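DUF5625 domain-containing protein (PDB 3NKG) is of unknown function but folds into two four-stranded antiparallel beta sheets with helical insertions, probably related to galactose-binding-like domains. Local coordinates at residues A[33-38]-A[132-137]; A[61-66]-A[122-127]; A[101-106]-A[113-118]. All coordinates share one frame; numbering follows the deposited sequence. Where two conformers were deposited one is given.

Contact 1: residues A[33-38]-A[132-137]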
loop_
_atom_site.group_PDB
_atom_site.type_symbol
_atom_site.label_atom_id
_atom_site.label_comp_id
_atom_site.label_asym_id
_atom_site.label_seq_id
_atom_site.Cartn_x
_atom_site.Cartn_y
_atom_site.Cartn_z
ATOM N N HIS A 33 -1.929 -2.761 10.353
ATOM C CA HIS A 33 -1.655 -1.917 9.210
ATOM C C HIS A 33 -1.895 -2.682 7.922
ATOM O O HIS A 33 -1.500 -3.851 7.806
ATOM C CB HIS A 33 -0.194 -1.461 9.229
ATOM C CG HIS A 33 0.165 -0.642 10.421
ATOM N ND1 HIS A 33 -0.610 0.416 10.853
ATOM C CD2 HIS A 33 1.213 -0.721 11.274
ATOM C CE1 HIS A 33 -0.055 0.951 11.927
ATOM N NE2 HIS A 33 1.049 0.276 12.207
ATOM N N LEU A 34 -2.506 -1.997 6.953
ATOM C CA LEU A 34 -2.655 -2.490 5.590
ATOM C C LEU A 34 -1.795 -1.602 4.701
ATOM O O LEU A 34 -1.951 -0.387 4.718
ATOM C CB LEU A 34 -4.103 -2.374 5.126
ATOM C CG LEU A 34 -5.188 -2.980 6.007
ATOM C CD1 LEU A 34 -6.482 -3.048 5.228
ATOM C CD2 LEU A 34 -4.785 -4.365 6.468
ATOM N N ILE A 35 -0.883 -2.199 3.935
ATOM C CA ILE A 35 0.070 -1.393 3.165
ATOM C C ILE A 35 0.357 -2.046 1.835
ATOM O O ILE A 35 0.037 -3.224 1.622
ATOM C CB ILE A 35 1.432 -1.250 3.902
ATOM C CG1 ILE A 35 2.202 -2.563 3.842
ATOM C CG2 ILE A 35 1.243 -0.793 5.379
ATOM C CD1 ILE A 35 3.527 -2.549 4.571
ATOM N N LEU A 36 0.971 -1.288 0.935
ATOM C CA LEU A 36 1.508 -1.875 -0.275
ATOM C C LEU A 36 3.017 -1.810 -0.189
ATOM O O LEU A 36 3.581 -0.757 0.167
ATOM C CB LEU A 36 1.039 -1.082 -1.514
ATOM C CG LEU A 36 -0.468 -0.982 -1.695
ATOM C CD1 LEU A 36 -0.765 -0.093 -2.880
ATOM C CD2 LEU A 36 -1.065 -2.354 -1.875
ATOM N N GLN A 37 3.680 -2.907 -0.551
ATOM C CA GLN A 37 5.139 -2.966 -0.594
ATOM C C GLN A 37 5.608 -3.206 -2.017
ATOM O O GLN A 37 5.195 -4.192 -2.652
ATOM C CB GLN A 37 5.661 -4.109 0.276
ATOM C CG GLN A 37 5.292 -4.003 1.745
ATOM C CD GLN A 37 5.898 -5.131 2.565
ATOM O OE1 GLN A 37 5.486 -6.289 2.457
ATOM N NE2 GLN A 37 6.894 -4.800 3.372
ATOM N N PHE A 38 6.474 -2.310 -2.496
ATOM C CA PHE A 38 6.994 -2.343 -3.868
ATOM C C PHE A 38 8.394 -2.944 -3.926
ATOM O O PHE A 38 9.290 -2.509 -3.200
ATOM C CB PHE A 38 7.064 -0.918 -4.418
ATOM C CG PHE A 38 5.732 -0.273 -4.559
ATOM C CD1 PHE A 38 4.984 0.064 -3.424
ATOM C CD2 PHE A 38 5.183 -0.070 -5.822
ATOM C CE1 PHE A 38 3.751 0.639 -3.562
ATOM C CE2 PHE A 38 3.963 0.501 -5.968
ATOM C CZ PHE A 38 3.231 0.863 -4.853
ATOM N N THR A 132 7.282 1.633 0.613
ATOM C CA THR A 132 5.923 1.232 0.959
ATOM C C THR A 132 4.951 2.387 0.776
ATOM O O THR A 132 5.315 3.575 0.807
ATOM C CB THR A 132 5.793 0.756 2.448
ATOM O OG1 THR A 132 6.047 1.860 3.316
ATOM C CG2 THR A 132 6.763 -0.365 2.765
ATOM N N ARG A 133 3.697 2.035 0.592
ATOM C CA ARG A 133 2.656 3.032 0.708
ATOM C C ARG A 133 1.642 2.529 1.743
ATOM O O ARG A 133 1.163 1.392 1.652
ATOM C CB ARG A 133 1.982 3.294 -0.621
ATOM C CG ARG A 133 0.760 4.161 -0.395
ATOM C CD ARG A 133 0.257 4.746 -1.611
ATOM N NE ARG A 133 1.131 5.767 -2.203
ATOM C CZ ARG A 133 0.937 6.202 -3.440
ATOM N NH1 ARG A 133 -0.063 5.666 -4.154
ATOM N NH2 ARG A 133 1.728 7.133 -3.974
ATOM N N ASP A 134 1.380 3.359 2.749
ATOM C CA ASP A 134 0.472 3.033 3.842
ATOM C C ASP A 134 -0.964 3.315 3.379
ATOM O O ASP A 134 -1.256 4.411 2.896
ATOM C CB ASP A 134 0.834 3.861 5.080
ATOM C CG ASP A 134 2.109 3.343 5.798
ATOM O OD1 ASP A 134 2.575 2.236 5.450
ATOM O OD2 ASP A 134 2.646 4.032 6.704
ATOM N N ILE A 135 -1.849 2.324 3.489
ATOM C CA ILE A 135 -3.244 2.495 3.076
ATOM C C ILE A 135 -4.123 2.879 4.266
ATOM O O ILE A 135 -4.751 3.951 4.290
ATOM C CB ILE A 135 -3.839 1.210 2.466
ATOM C CG1 ILE A 135 -3.051 0.724 1.255
ATOM C CG2 ILE A 135 -5.277 1.429 2.058
ATOM C CD1 ILE A 135 -3.283 -0.759 0.937
ATOM N N THR A 136 -4.187 1.994 5.254
ATOM C CA THR A 136 -5.008 2.258 6.434
ATOM C C THR A 136 -4.582 1.355 7.606
ATOM O O THR A 136 -3.758 0.446 7.450
ATOM C CB THR A 136 -6.539 2.092 6.118
ATOM O OG1 THR A 136 -7.334 2.634 7.184
ATOM C CG2 THR A 136 -6.908 0.615 5.905
ATOM N N THR A 137 -5.120 1.657 8.780
ATOM C CA THR A 137 -4.958 0.812 9.963
ATOM C C THR A 137 -6.357 0.430 10.433
ATOM O O THR A 137 -7.228 1.297 10.552
ATOM C CB THR A 137 -4.248 1.586 11.076
ATOM O OG1 THR A 137 -2.989 2.070 10.594
ATOM C CG2 THR A 137 -4.012 0.698 12.308
#
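Leu-34 and Thr-136 form an antiparallel hydrogen-bonded pair at a classic beta bulge, where Ile-135 and Thr-136 both face Leu-34. The Leu-34 carbonyl O accepts from Ile-135 N at 3.0 Å and, weakly, from Thr-136 N at 3.3 Å, so one acceptor serves both bulge residues. Beyond the bulge, the pairing of Leu-36 with Arg-133 is reciprocal, each N giving a bond to the other's O.

Among polar side chains, His-33 ND1 meets Thr-137 OG1 at 2.9 Å, the hydroxyl lying at the ring edge and in its plane; either atom could be the donor. A phenylalanine in place of His-33 would probably leave the Thr-137 hydroxyl without this partner.

On the face of Leu-34 and Leu-36, Leu-34 CD1 rests against Thr-136 CG2 at 3.7 Å; from the bulge, Ile-135 CD1 reaches Leu-36 CG at 3.9 Å. CG1 of Ile-135 stands anti to the carbonyl carbon (chi1 -58°), and the extended chi2 of 159° carries CD1 on to this leucine.

Strand 132-140 is outermost in its sheet, and strand 163-169 flanks strand 30-38 across from it. Ile-135 packs on Tyr-121 and Thr-123 of strand 113-123, while helix 49-58 receives Phe-38.

Contact 2: residues A[61-66]-A[122-127]; sequences NSYDPR and MTKGNG. With ACY (acetic acid), chain C.
A two-stranded antiparallel sheet, 62-63 with 70-72, meets the loop that leaves strand 113-123 here, and the link combines a backbone bond, a cation-pi contact and bridging waters. Lys-124 crosses Tyr-63 at about a right angle, its CE 3.7 Å above the ring plane and over its centre. NZ remains over the same face, 4.3 Å from the ring centroid and 27° off the normal. The lysine chain is extended beyond CG, which chi1 of 54° places between the backbone N and the carbonyl carbon. Water 3 accepts from Lys-124 NZ at 2.7 Å and donates to Tyr-63 OH, which also bonds Asp-94.

Asn-126 N donates to Asn-61 O at 2.9 Å. The preceding Gly-125 packs its CA against the same oxygen; a CB there would crowd Asn-61 O and Tyr-63 CD1, and at these backbone angles also the carbonyl O of Lys-124. Water 1 bridges Ser-62 OG and Asn-126 O, and water 2 links Tyr-63 N to that same carbonyl. Asn-126 ND2 donates to a bound acetic acid molecule, probably from the crystallisation liquor, and to Gly-59 O.

The lysine ammonium thus has both an aromatic face and a water, and nearby Asp-94 would probably add to the favourable electrostatics around it.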
loop_
_atom_site.group_PDB
_atom_site.type_symbol
_atom_site.label_atom_id
_atom_site.label_comp_id
_atom_site.label_asym_id
_atom_site.label_seq_id
_atom_site.Cartn_x
_atom_site.Cartn_y
_atom_site.Cartn_z
ATOM N N ASN A 61 5.537 13.079 0.608
ATOM C CA ASN A 61 4.689 13.386 1.755
ATOM C C ASN A 61 4.283 12.107 2.484
ATOM O O ASN A 61 4.161 11.046 1.856
ATOM C CB ASN A 61 3.424 14.140 1.277
ATOM C CG ASN A 61 3.743 15.568 0.814
ATOM O OD1 ASN A 61 4.745 16.135 1.230
ATOM N ND2 ASN A 61 2.902 16.133 -0.059
ATOM N N SER A 62 4.062 12.212 3.795
ATOM C CA SER A 62 3.723 11.053 4.608
ATOM C C SER A 62 2.480 11.316 5.453
ATOM O O SER A 62 2.322 12.408 6.015
ATOM C CB SER A 62 4.885 10.675 5.551
ATOM O OG SER A 62 6.092 10.477 4.841
ATOM N N TYR A 63 1.637 10.287 5.566
ATOM C CA TYR A 63 0.374 10.368 6.295
ATOM C C TYR A 63 0.257 9.188 7.263
ATOM O O TYR A 63 0.576 8.058 6.908
ATOM C CB TYR A 63 -0.787 10.381 5.296
ATOM C CG TYR A 63 -0.746 11.568 4.360
ATOM C CD1 TYR A 63 0.002 11.526 3.184
ATOM C CD2 TYR A 63 -1.458 12.731 4.648
ATOM C CE1 TYR A 63 0.068 12.611 2.338
ATOM C CE2 TYR A 63 -1.406 13.846 3.797
ATOM C CZ TYR A 63 -0.635 13.776 2.644
ATOM O OH TYR A 63 -0.585 14.842 1.770
ATOM N N ASP A 64 -0.183 9.450 8.489
ATOM C CA ASP A 64 -0.376 8.394 9.487
ATOM C C ASP A 64 -1.564 7.518 9.091
ATOM O O ASP A 64 -2.668 8.022 8.950
ATOM C CB ASP A 64 -0.628 9.039 10.847
ATOM C CG ASP A 64 -0.564 8.051 11.998
ATOM O OD1 ASP A 64 -0.860 6.833 11.800
ATOM O OD2 ASP A 64 -0.226 8.525 13.113
ATOM N N PRO A 65 -1.344 6.204 8.895
ATOM C CA PRO A 65 -2.468 5.356 8.463
ATOM C C PRO A 65 -3.573 5.245 9.522
ATOM O O PRO A 65 -4.706 4.895 9.200
ATOM C CB PRO A 65 -1.815 3.982 8.229
ATOM C CG PRO A 65 -0.544 4.006 9.051
ATOM C CD PRO A 65 -0.080 5.451 9.012
ATOM N N ARG A 66 -3.247 5.542 10.779
ATOM C CA ARG A 66 -4.234 5.414 11.854
ATOM C C ARG A 66 -5.363 6.443 11.734
ATOM O O ARG A 66 -6.518 6.131 12.000
ATOM C CB ARG A 66 -3.562 5.500 13.234
ATOM C CG ARG A 66 -2.472 4.452 13.443
ATOM C CD ARG A 66 -1.695 4.667 14.738
ATOM N NE ARG A 66 -1.038 5.973 14.791
ATOM C CZ ARG A 66 -0.302 6.386 15.821
ATOM N NH1 ARG A 66 -0.122 5.591 16.874
ATOM N NH2 ARG A 66 0.265 7.585 15.802
HETATM N N MSE A 122 -8.224 6.175 -1.902
HETATM C CA MSE A 122 -7.399 6.938 -2.815
HETATM C C MSE A 122 -5.981 7.047 -2.225
HETATM O O MSE A 122 -5.568 8.093 -1.692
HETATM C CB MSE A 122 -8.025 8.319 -3.031
HETATM C CG MSE A 122 -9.494 8.225 -3.453
HETATM SE SE MSE A 122 -9.766 7.271 -5.178
HETATM C CE MSE A 122 -8.910 8.575 -6.209
ATOM N N THR A 123 -5.233 5.961 -2.302
ATOM C CA THR A 123 -3.950 5.911 -1.590
ATOM C C THR A 123 -2.952 6.917 -2.172
ATOM O O THR A 123 -2.989 7.263 -3.389
ATOM C CB THR A 123 -3.357 4.506 -1.620
ATOM O OG1 THR A 123 -2.784 4.250 -2.902
ATOM C CG2 THR A 123 -4.455 3.456 -1.337
ATOM N N LYS A 124 -2.063 7.402 -1.313
ATOM C CA LYS A 124 -1.083 8.388 -1.733
ATOM C C LYS A 124 0.069 8.365 -0.749
ATOM O O LYS A 124 -0.041 7.826 0.347
ATOM C CB LYS A 124 -1.702 9.784 -1.728
ATOM C CG LYS A 124 -2.338 10.133 -0.373
ATOM C CD LYS A 124 -2.764 11.591 -0.306
ATOM C CE LYS A 124 -3.469 11.858 1.016
ATOM N NZ LYS A 124 -4.131 13.186 1.036
ATOM N N GLY A 125 1.182 8.961 -1.142
ATOM C CA GLY A 125 2.226 9.197 -0.177
ATOM C C GLY A 125 3.168 8.032 0.046
ATOM O O GLY A 125 3.076 6.943 -0.536
ATOM N N ASN A 126 4.087 8.294 0.948
ATOM C CA ASN A 126 5.238 7.463 1.160
ATOM C C ASN A 126 5.077 6.845 2.555
ATOM O O ASN A 126 5.097 7.560 3.543
ATOM C CB ASN A 126 6.440 8.404 1.080
ATOM C CG ASN A 126 7.749 7.701 1.201
ATOM O OD1 ASN A 126 8.061 7.134 2.238
ATOM N ND2 ASN A 126 8.545 7.755 0.135
ATOM N N GLY A 127 4.910 5.529 2.626
ATOM C CA GLY A 127 4.730 4.822 3.896
ATOM C C GLY A 127 5.954 4.693 4.800
ATOM O O GLY A 127 7.058 5.074 4.435
HETATM C C ACY C . 11.716 4.991 0.196
HETATM O O ACY C . 10.890 5.924 0.394
HETATM O OXT ACY C . 11.963 3.998 0.949
HETATM C CH3 ACY C . 12.484 5.075 -1.073
HETATM O O HOH W 1 7.527 8.029 4.910
HETATM O O HOH W 2 2.355 7.990 4.483
HETATM O O HOH W 3 -3.183 15.717 0.695
#

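Contact 3: residues A[101-106]-A[113-118]; sequences KITIHQ and KKLIAD. With ACY (acetic acid), chain F.
Leu-115 lays its CD1 over one face of the His-105 imidazole, 3.6 Å above the plane and offset toward the rim, in a CH-pi contact. The same methyl touches Thr-103 CG2 at 3.6 Å, so it spans two residues of the opposite strand. CG of the leucine stands anti to the backbone N (chi1 176°), and chi2 of 63° then sets CD1 over the ring. Thr-103 and Asp-118 lie side by side: OG1 donates to Asp-118 OD1 at 2.9 Å, meeting it from above the carboxylate plane. Lys-101 crosses the aspartate obliquely; its CE lies 3.2 Å from OD1, but NZ stays 4.2 Å from that oxygen, beyond a salt bridge.

On the face of Ile-104 and Ala-117, Ile-104 CG2 packs against CG1 of the bulged Ile-116 at 4.1 Å, and Tyr-145 of strand 143-151 touches both isoleucines. A classic beta bulge sets Ile-116 and Ala-117 opposite Ile-104, whose O accepts from both nitrogens, at 2.8 Å from Ile-116 N and 3.3 Å from Ala-117 N.

Near the bulge, then, Ile-104 and Ile-116 give Tyr-145 an apolar surface, while Thr-103 and Asp-118 make a polar pair beside Leu-115 and His-105. Lys-101 probably stabilises the carboxylate only at long range.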
loop_
_atom_site.group_PDB
_atom_site.type_symbol
_atom_site.label_atom_id
_atom_site.label_comp_id
_atom_site.label_asym_id
_atom_site.label_seq_id
_atom_site.Cartn_x
_atom_site.Cartn_y
_atom_site.Cartn_z
ATOM N N LYS A 101 -9.599 -0.760 -3.906
ATOM C CA LYS A 101 -10.824 -1.094 -3.209
ATOM C C LYS A 101 -10.606 -2.337 -2.369
ATOM O O LYS A 101 -10.229 -3.409 -2.882
ATOM C CB LYS A 101 -11.974 -1.293 -4.197
ATOM C CG LYS A 101 -13.330 -1.508 -3.548
ATOM C CD LYS A 101 -14.421 -1.549 -4.618
ATOM C CE LYS A 101 -15.544 -2.483 -4.233
ATOM N NZ LYS A 101 -16.629 -2.490 -5.263
ATOM N N ILE A 102 -10.837 -2.187 -1.070
ATOM C CA ILE A 102 -10.732 -3.309 -0.147
ATOM C C ILE A 102 -12.089 -3.715 0.400
ATOM O O ILE A 102 -12.808 -2.904 0.992
ATOM C CB ILE A 102 -9.797 -2.987 1.036
ATOM C CG1 ILE A 102 -8.395 -2.674 0.521
ATOM C CG2 ILE A 102 -9.724 -4.166 2.032
ATOM C CD1 ILE A 102 -7.492 -2.105 1.581
ATOM N N THR A 103 -12.430 -4.982 0.194
ATOM C CA THR A 103 -13.653 -5.567 0.734
ATOM C C THR A 103 -13.307 -6.662 1.731
ATOM O O THR A 103 -12.497 -7.528 1.435
ATOM C CB THR A 103 -14.516 -6.157 -0.397
ATOM O OG1 THR A 103 -14.719 -5.149 -1.394
ATOM C CG2 THR A 103 -15.863 -6.595 0.131
ATOM N N ILE A 104 -13.908 -6.618 2.916
ATOM C CA ILE A 104 -13.632 -7.621 3.936
ATOM C C ILE A 104 -14.908 -8.302 4.439
ATOM O O ILE A 104 -15.826 -7.630 4.920
ATOM C CB ILE A 104 -12.894 -7.035 5.161
ATOM C CG1 ILE A 104 -11.632 -6.286 4.733
ATOM C CG2 ILE A 104 -12.507 -8.136 6.150
ATOM C CD1 ILE A 104 -10.910 -5.636 5.897
ATOM N N HIS A 105 -14.939 -9.633 4.326
ATOM C CA HIS A 105 -15.966 -10.458 4.969
ATOM C C HIS A 105 -15.412 -11.237 6.154
ATOM O O HIS A 105 -14.312 -11.789 6.093
ATOM C CB HIS A 105 -16.549 -11.461 3.994
ATOM C CG HIS A 105 -17.426 -10.845 2.951
ATOM N ND1 HIS A 105 -16.915 -10.203 1.844
ATOM C CD2 HIS A 105 -18.770 -10.781 2.846
ATOM C CE1 HIS A 105 -17.916 -9.768 1.099
ATOM N NE2 HIS A 105 -19.055 -10.107 1.684
ATOM N N GLN A 106 -16.184 -11.299 7.236
ATOM C CA GLN A 106 -15.806 -12.182 8.337
ATOM C C GLN A 106 -16.483 -13.517 8.086
ATOM O O GLN A 106 -17.638 -13.559 7.673
ATOM C CB GLN A 106 -16.223 -11.590 9.681
ATOM C CG GLN A 106 -16.032 -12.511 10.887
ATOM C CD GLN A 106 -16.037 -11.746 12.218
ATOM O OE1 GLN A 106 -16.821 -10.814 12.418
ATOM N NE2 GLN A 106 -15.156 -12.146 13.128
ATOM N N LYS A 113 -20.918 -15.785 5.599
ATOM C CA LYS A 113 -19.985 -14.668 5.511
ATOM C C LYS A 113 -20.717 -13.366 5.799
ATOM O O LYS A 113 -21.832 -13.158 5.343
ATOM C CB LYS A 113 -19.290 -14.656 4.146
ATOM C CG LYS A 113 -18.134 -15.642 4.092
ATOM C CD LYS A 113 -18.293 -16.680 2.996
ATOM C CE LYS A 113 -17.227 -17.777 3.113
ATOM N NZ LYS A 113 -17.703 -19.009 3.830
ATOM N N LYS A 114 -20.106 -12.520 6.612
ATOM C CA LYS A 114 -20.692 -11.234 6.959
ATOM C C LYS A 114 -19.804 -10.145 6.355
ATOM O O LYS A 114 -18.610 -10.113 6.631
ATOM C CB LYS A 114 -20.706 -11.087 8.482
ATOM C CG LYS A 114 -21.097 -9.715 8.978
ATOM C CD LYS A 114 -22.500 -9.338 8.551
ATOM C CE LYS A 114 -22.929 -8.030 9.226
ATOM N NZ LYS A 114 -24.237 -7.531 8.726
ATOM N N LEU A 115 -20.373 -9.271 5.531
ATOM C CA LEU A 115 -19.608 -8.134 4.979
ATOM C C LEU A 115 -19.346 -7.158 6.111
ATOM O O LEU A 115 -20.278 -6.663 6.715
ATOM C CB LEU A 115 -20.411 -7.429 3.884
ATOM C CG LEU A 115 -19.840 -6.160 3.248
ATOM C CD1 LEU A 115 -18.518 -6.461 2.508
ATOM C CD2 LEU A 115 -20.890 -5.572 2.285
ATOM N N ILE A 116 -18.098 -6.884 6.444
ATOM C CA ILE A 116 -17.894 -5.872 7.470
ATOM C C ILE A 116 -17.230 -4.570 6.983
ATOM O O ILE A 116 -17.263 -3.567 7.692
ATOM C CB ILE A 116 -17.118 -6.414 8.663
ATOM C CG1 ILE A 116 -15.746 -6.848 8.214
ATOM C CG2 ILE A 116 -17.896 -7.576 9.333
ATOM C CD1 ILE A 116 -14.852 -7.287 9.383
ATOM N N ALA A 117 -16.617 -4.588 5.803
ATOM C CA ALA A 117 -16.063 -3.357 5.233
ATOM C C ALA A 117 -16.019 -3.438 3.715
ATOM O O ALA A 117 -15.706 -4.486 3.164
ATOM C CB ALA A 117 -14.654 -3.064 5.790
ATOM N N ASP A 118 -16.325 -2.325 3.050
ATOM C CA ASP A 118 -16.161 -2.218 1.592
ATOM C C ASP A 118 -15.749 -0.775 1.319
ATOM O O ASP A 118 -16.586 0.137 1.371
ATOM C CB ASP A 118 -17.481 -2.552 0.895
ATOM C CG ASP A 118 -17.354 -2.613 -0.623
ATOM O OD1 ASP A 118 -16.213 -2.698 -1.134
ATOM O OD2 ASP A 118 -18.405 -2.591 -1.305
HETATM C C ACY F . -26.102 -7.304 5.708
HETATM O O ACY F . -26.078 -7.793 6.868
HETATM O OXT ACY F . -25.207 -6.563 5.222
HETATM C CH3 ACY F . -27.277 -7.632 4.829
#

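How the contacts relate
Contacts 1 and 2 are close neighbours, their centres 8 Å apart, whereas contact 3 lies 18 Å from contact 1 and 22 Å from contact 2. Along the chain they are nested: contact 3 is a local hairpin inside the loop closed by contact 2, which itself falls inside the loop closed by contact 1. Strand 113-123 serves contacts 2 and 3, then leads through the 124-131 loop into strand 132-140 of contact 1. Arg-133 meets Gly-125 O, tying contact 1 to contact 2, while Ile-102 packs on Leu-34 and Ile-135. The two four-stranded sheets are thus joined by chain connection and by apolar packing within one DUF5625 region.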